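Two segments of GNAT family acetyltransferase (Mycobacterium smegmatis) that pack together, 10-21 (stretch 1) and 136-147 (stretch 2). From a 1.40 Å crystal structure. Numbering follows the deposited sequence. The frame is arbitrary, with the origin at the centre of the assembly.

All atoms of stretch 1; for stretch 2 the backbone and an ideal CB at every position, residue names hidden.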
# COMPACT_ATOMS: atom_id res chain seq x y z
N HIS A 10 1.93 1.38 22.63
CA HIS A 10 1.18 0.78 21.53
C HIS A 10 2.06 -0.03 20.58
O HIS A 10 2.26 0.34 19.43
CB HIS A 10 0.41 1.87 20.76
CG HIS A 10 1.22 3.07 20.37
ND1 HIS A 10 2.02 3.10 19.25
CD2 HIS A 10 1.31 4.30 20.93
CE1 HIS A 10 2.59 4.29 19.15
NE2 HIS A 10 2.17 5.04 20.16
N PRO A 11 2.56 -1.18 21.06
CA PRO A 11 3.41 -2.03 20.22
C PRO A 11 2.70 -2.46 18.94
O PRO A 11 1.52 -2.81 18.98
CB PRO A 11 3.70 -3.24 21.12
CG PRO A 11 2.58 -3.25 22.11
CD PRO A 11 2.26 -1.82 22.36
N GLY A 12 3.40 -2.43 17.81
CA GLY A 12 2.84 -2.87 16.55
C GLY A 12 1.94 -1.84 15.90
O GLY A 12 1.29 -2.14 14.90
N TRP A 13 1.92 -0.63 16.43
CA TRP A 13 1.10 0.46 15.87
C TRP A 13 1.88 1.77 15.83
O TRP A 13 2.56 2.12 16.79
CB TRP A 13 -0.18 0.66 16.69
CG TRP A 13 -1.03 1.74 16.11
CD1 TRP A 13 -1.06 3.05 16.48
CD2 TRP A 13 -1.94 1.61 15.02
NE1 TRP A 13 -1.94 3.75 15.69
CE2 TRP A 13 -2.50 2.88 14.79
CE3 TRP A 13 -2.34 0.53 14.22
CZ2 TRP A 13 -3.46 3.10 13.79
CZ3 TRP A 13 -3.28 0.75 13.23
CH2 TRP A 13 -3.83 2.03 13.02
N PRO A 14 1.77 2.53 14.72
CA PRO A 14 1.14 2.13 13.46
C PRO A 14 2.05 1.21 12.66
O PRO A 14 3.27 1.21 12.87
CB PRO A 14 0.92 3.47 12.73
CG PRO A 14 1.94 4.39 13.30
CD PRO A 14 2.23 3.93 14.70
N ASP A 15 1.47 0.43 11.76
CA ASP A 15 2.24 -0.48 10.93
C ASP A 15 1.38 -0.88 9.75
O ASP A 15 0.17 -0.62 9.75
CB ASP A 15 2.68 -1.72 11.73
CG ASP A 15 3.94 -2.37 11.18
OD1 ASP A 15 4.43 -1.95 10.11
OD2 ASP A 15 4.44 -3.32 11.83
N THR A 16 2.01 -1.50 8.76
CA THR A 16 1.28 -2.18 7.70
C THR A 16 1.47 -3.68 7.87
O THR A 16 2.37 -4.13 8.58
CB THR A 16 1.74 -1.74 6.31
OG1 THR A 16 3.10 -2.15 6.11
CG2 THR A 16 1.68 -0.22 6.17
N VAL A 17 0.60 -4.46 7.23
CA VAL A 17 0.73 -5.91 7.24
C VAL A 17 0.59 -6.39 5.81
O VAL A 17 -0.22 -5.87 5.05
CB VAL A 17 -0.32 -6.60 8.14
CG1 VAL A 17 0.04 -8.07 8.34
CG2 VAL A 17 -0.42 -5.89 9.50
N GLY A 18 1.40 -7.38 5.42
CA GLY A 18 1.45 -7.80 4.03
C GLY A 18 2.45 -6.95 3.27
O GLY A 18 3.35 -6.37 3.87
N PRO A 19 2.30 -6.84 1.94
CA PRO A 19 1.21 -7.40 1.15
C PRO A 19 1.32 -8.91 0.89
O PRO A 19 2.39 -9.51 0.98
CB PRO A 19 1.32 -6.63 -0.17
CG PRO A 19 2.77 -6.32 -0.29
CD PRO A 19 3.23 -6.04 1.12
N LEU A 20 0.17 -9.50 0.57
CA LEU A 20 0.09 -10.88 0.14
C LEU A 20 -0.45 -10.90 -1.27
O LEU A 20 -1.21 -10.00 -1.65
CB LEU A 20 -0.83 -11.70 1.04
CG LEU A 20 -0.62 -11.63 2.55
CD1 LEU A 20 -1.64 -12.54 3.21
CD2 LEU A 20 0.80 -12.05 2.90
N ARG A 21 -0.10 -11.93 -2.04
CA ARG A 21 -0.88 -12.19 -3.23
C ARG A 21 -1.69 -13.45 -2.97
O ARG A 21 -1.13 -14.50 -2.64
CB ARG A 21 0.00 -12.35 -4.48
CG ARG A 21 -0.85 -12.59 -5.72
CD ARG A 21 -0.07 -12.48 -7.03
NE ARG A 21 0.04 -11.12 -7.56
CZ ARG A 21 -0.96 -10.43 -8.10
NH1 ARG A 21 -2.19 -10.92 -8.14
NH2 ARG A 21 -0.74 -9.21 -8.59
N UNK A 136 -6.07 -13.57 8.83
CA UNK A 136 -4.78 -14.27 8.97
C UNK A 136 -3.64 -13.28 9.18
O UNK A 136 -2.76 -13.49 10.02
CB UNK A 136 -4.50 -15.13 7.74
N UNK A 137 -3.65 -12.19 8.42
CA UNK A 137 -2.67 -11.13 8.60
C UNK A 137 -2.81 -10.50 9.98
O UNK A 137 -1.82 -10.22 10.65
CB UNK A 137 -2.82 -10.07 7.51
N UNK A 138 -4.05 -10.26 10.41
CA UNK A 138 -4.28 -9.68 11.72
C UNK A 138 -3.70 -10.54 12.81
O UNK A 138 -3.02 -10.05 13.72
CB UNK A 138 -5.78 -9.47 11.96
N UNK A 139 -3.97 -11.84 12.73
CA UNK A 139 -3.46 -12.79 13.71
C UNK A 139 -1.94 -12.80 13.74
O UNK A 139 -1.34 -12.77 14.80
CB UNK A 139 -3.99 -14.20 13.41
N UNK A 140 -1.32 -12.84 12.56
CA UNK A 140 0.14 -12.88 12.52
C UNK A 140 0.72 -11.63 13.18
O UNK A 140 1.64 -11.71 13.99
CB UNK A 140 0.64 -13.00 11.08
N UNK A 141 0.14 -10.48 12.85
CA UNK A 141 0.59 -9.23 13.43
C UNK A 141 0.39 -9.19 14.95
O UNK A 141 1.27 -8.76 15.69
CB UNK A 141 -0.15 -8.06 12.77
N UNK A 142 -0.77 -9.64 15.41
CA UNK A 142 -1.07 -9.63 16.84
C UNK A 142 -0.15 -10.54 17.64
O UNK A 142 0.24 -10.19 18.75
CB UNK A 142 -2.52 -10.05 17.07
N UNK A 143 0.17 -11.70 17.08
CA UNK A 143 0.96 -12.69 17.81
C UNK A 143 2.46 -12.43 17.68
O UNK A 143 3.27 -13.11 18.33
CB UNK A 143 0.63 -14.10 17.31
N UNK A 144 2.84 -11.44 16.87
CA UNK A 144 4.24 -11.05 16.76
C UNK A 144 4.43 -9.62 17.28
O UNK A 144 4.76 -9.42 18.46
CB UNK A 144 4.72 -11.16 15.31
N UNK A 145 4.18 -8.63 16.43
CA UNK A 145 4.42 -7.23 16.75
C UNK A 145 3.66 -6.70 17.97
O UNK A 145 4.20 -5.90 18.74
CB UNK A 145 4.06 -6.38 15.53
N UNK A 146 2.41 -7.13 18.17
CA UNK A 146 1.61 -6.60 19.28
C UNK A 146 1.87 -7.41 20.56
O UNK A 146 1.43 -7.03 21.65
CB UNK A 146 0.12 -6.63 18.93
N UNK A 147 2.62 -8.50 20.42
CA UNK A 147 3.06 -9.33 21.55
C UNK A 147 1.88 -9.93 22.32
O UNK A 147 1.94 -10.13 23.54
CB UNK A 147 3.93 -8.50 22.50

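Stretch 2 opens inside a helix that begins earlier in the chain, its axis 8.5 Å from that of strand 17-21 at closest approach and turned 142° to it.

At 136 CA-to-CB points sideways, with nothing of stretch 1 within 5.5 Å of the ideal CB. Stretch 1 sets no demand; the residue is A136.

Position 137 points toward the strand. Its ideal CB lies 3.6 Å from V17 CG1 and 5.1 Å from L20 CD1, with the backbone of G18 near, so an apolar chain would suit, with methionine the long, flexible choice and leucine or isoleucine branched alternatives. It is M137. Its CB packs 3.6 Å from V17 CG1, its CG reaches 3.7 Å from L20 CD1, and its SD comes to 4.0 Å from G18 CA, a site where glycine leaves room.

At 138 a CB would point away, and at 139 it is out of reach; stretch 1 leaves both open. They are G138 and L139.

Position 140 points toward stretch 1 but touches nothing, so many residues would fit, polar ones included. D140 has its OD2 hydrogen-bonded elsewhere in the structure.

Position 141 is the most tightly specified. Its CB points toward stretch 1, 3.9 Å from V17 CG2, and beyond it lie the carbonyl of G12 and the carboxylate of D15. A donor at the end of a side chain with an apolar flank is wanted: histidine, perhaps glutamine or lysine. H141 meets both needs. With chi1 t, NE2 donates to G12 O (2.8 Å, 161°), and D15 OD2 sits near the ring plane, 3.3 Å from CE1. V17 CG2 covers one face, 4.0 Å from the ring centroid, in a CH-pi contact.

Positions 142, 143 and 144 are out of reach, and stretch 1 chooses none of them. They are C142, F143 and T144; T144 OG1 donates to D140 O (2.7 Å), tying the chain back to the helix.

At 145 the CB points sideways, 3.8 Å from G12 CA, which lies 4.6 Å from CA of 145. A small residue fits easily, alanine or serine. A145 also brings its carbonyl O 3.6 Å from P11 CB.

Position 146 is sideways too, its CB 4.1 Å from P11 O, a place for a modest chain such as valine, or threonine of the same shape. In V146, CG1 lies 3.8 Å from P11 O; a CB on G12 would clash with CG2.

At 147, phi is positive (61/33), which suits glycine, asparagine or aspartate. Q147 closes the type I turn begun at T144 without contacting stretch 1.

Stretch 2, residues 136-147: AMGLDHCFTAVQ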
# COMPACT_ATOMS: atom_id res chain seq x y z
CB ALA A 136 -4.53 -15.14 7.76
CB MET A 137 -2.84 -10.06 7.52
CG MET A 137 -2.26 -10.46 6.17
SD MET A 137 -2.22 -9.11 4.98
CE MET A 137 -3.94 -9.00 4.52
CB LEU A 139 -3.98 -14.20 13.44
CG LEU A 139 -5.47 -14.41 13.72
CD1 LEU A 139 -5.89 -15.80 13.26
CD2 LEU A 139 -5.78 -14.20 15.20
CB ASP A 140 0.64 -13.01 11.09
CG ASP A 140 2.14 -13.21 11.02
OD1 ASP A 140 2.59 -14.34 11.30
OD2 ASP A 140 2.85 -12.24 10.69
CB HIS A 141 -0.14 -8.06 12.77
CG HIS A 141 0.45 -6.73 13.09
ND1 HIS A 141 1.69 -6.35 12.65
CD2 HIS A 141 -0.03 -5.70 13.82
CE1 HIS A 141 1.95 -5.13 13.08
NE2 HIS A 141 0.92 -4.71 13.79
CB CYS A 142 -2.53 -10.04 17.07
SG CYS A 142 -3.71 -8.73 16.69
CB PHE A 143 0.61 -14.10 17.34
CG PHE A 143 -0.77 -14.57 17.75
CD1 PHE A 143 -1.35 -14.12 18.92
CD2 PHE A 143 -1.48 -15.45 16.95
CE1 PHE A 143 -2.62 -14.56 19.29
CE2 PHE A 143 -2.75 -15.88 17.30
CZ PHE A 143 -3.31 -15.44 18.48
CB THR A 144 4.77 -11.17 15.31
OG1 THR A 144 3.95 -10.42 14.41
CG2 THR A 144 4.77 -12.63 14.88
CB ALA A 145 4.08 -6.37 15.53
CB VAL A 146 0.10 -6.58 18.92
CG1 VAL A 146 -0.71 -5.74 19.93
CG2 VAL A 146 -0.09 -6.00 17.52
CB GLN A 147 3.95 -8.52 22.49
CG GLN A 147 5.21 -8.01 21.82
CD GLN A 147 5.99 -7.05 22.70
OE1 GLN A 147 5.58 -6.73 23.81
NE2 GLN A 147 7.13 -6.58 22.19
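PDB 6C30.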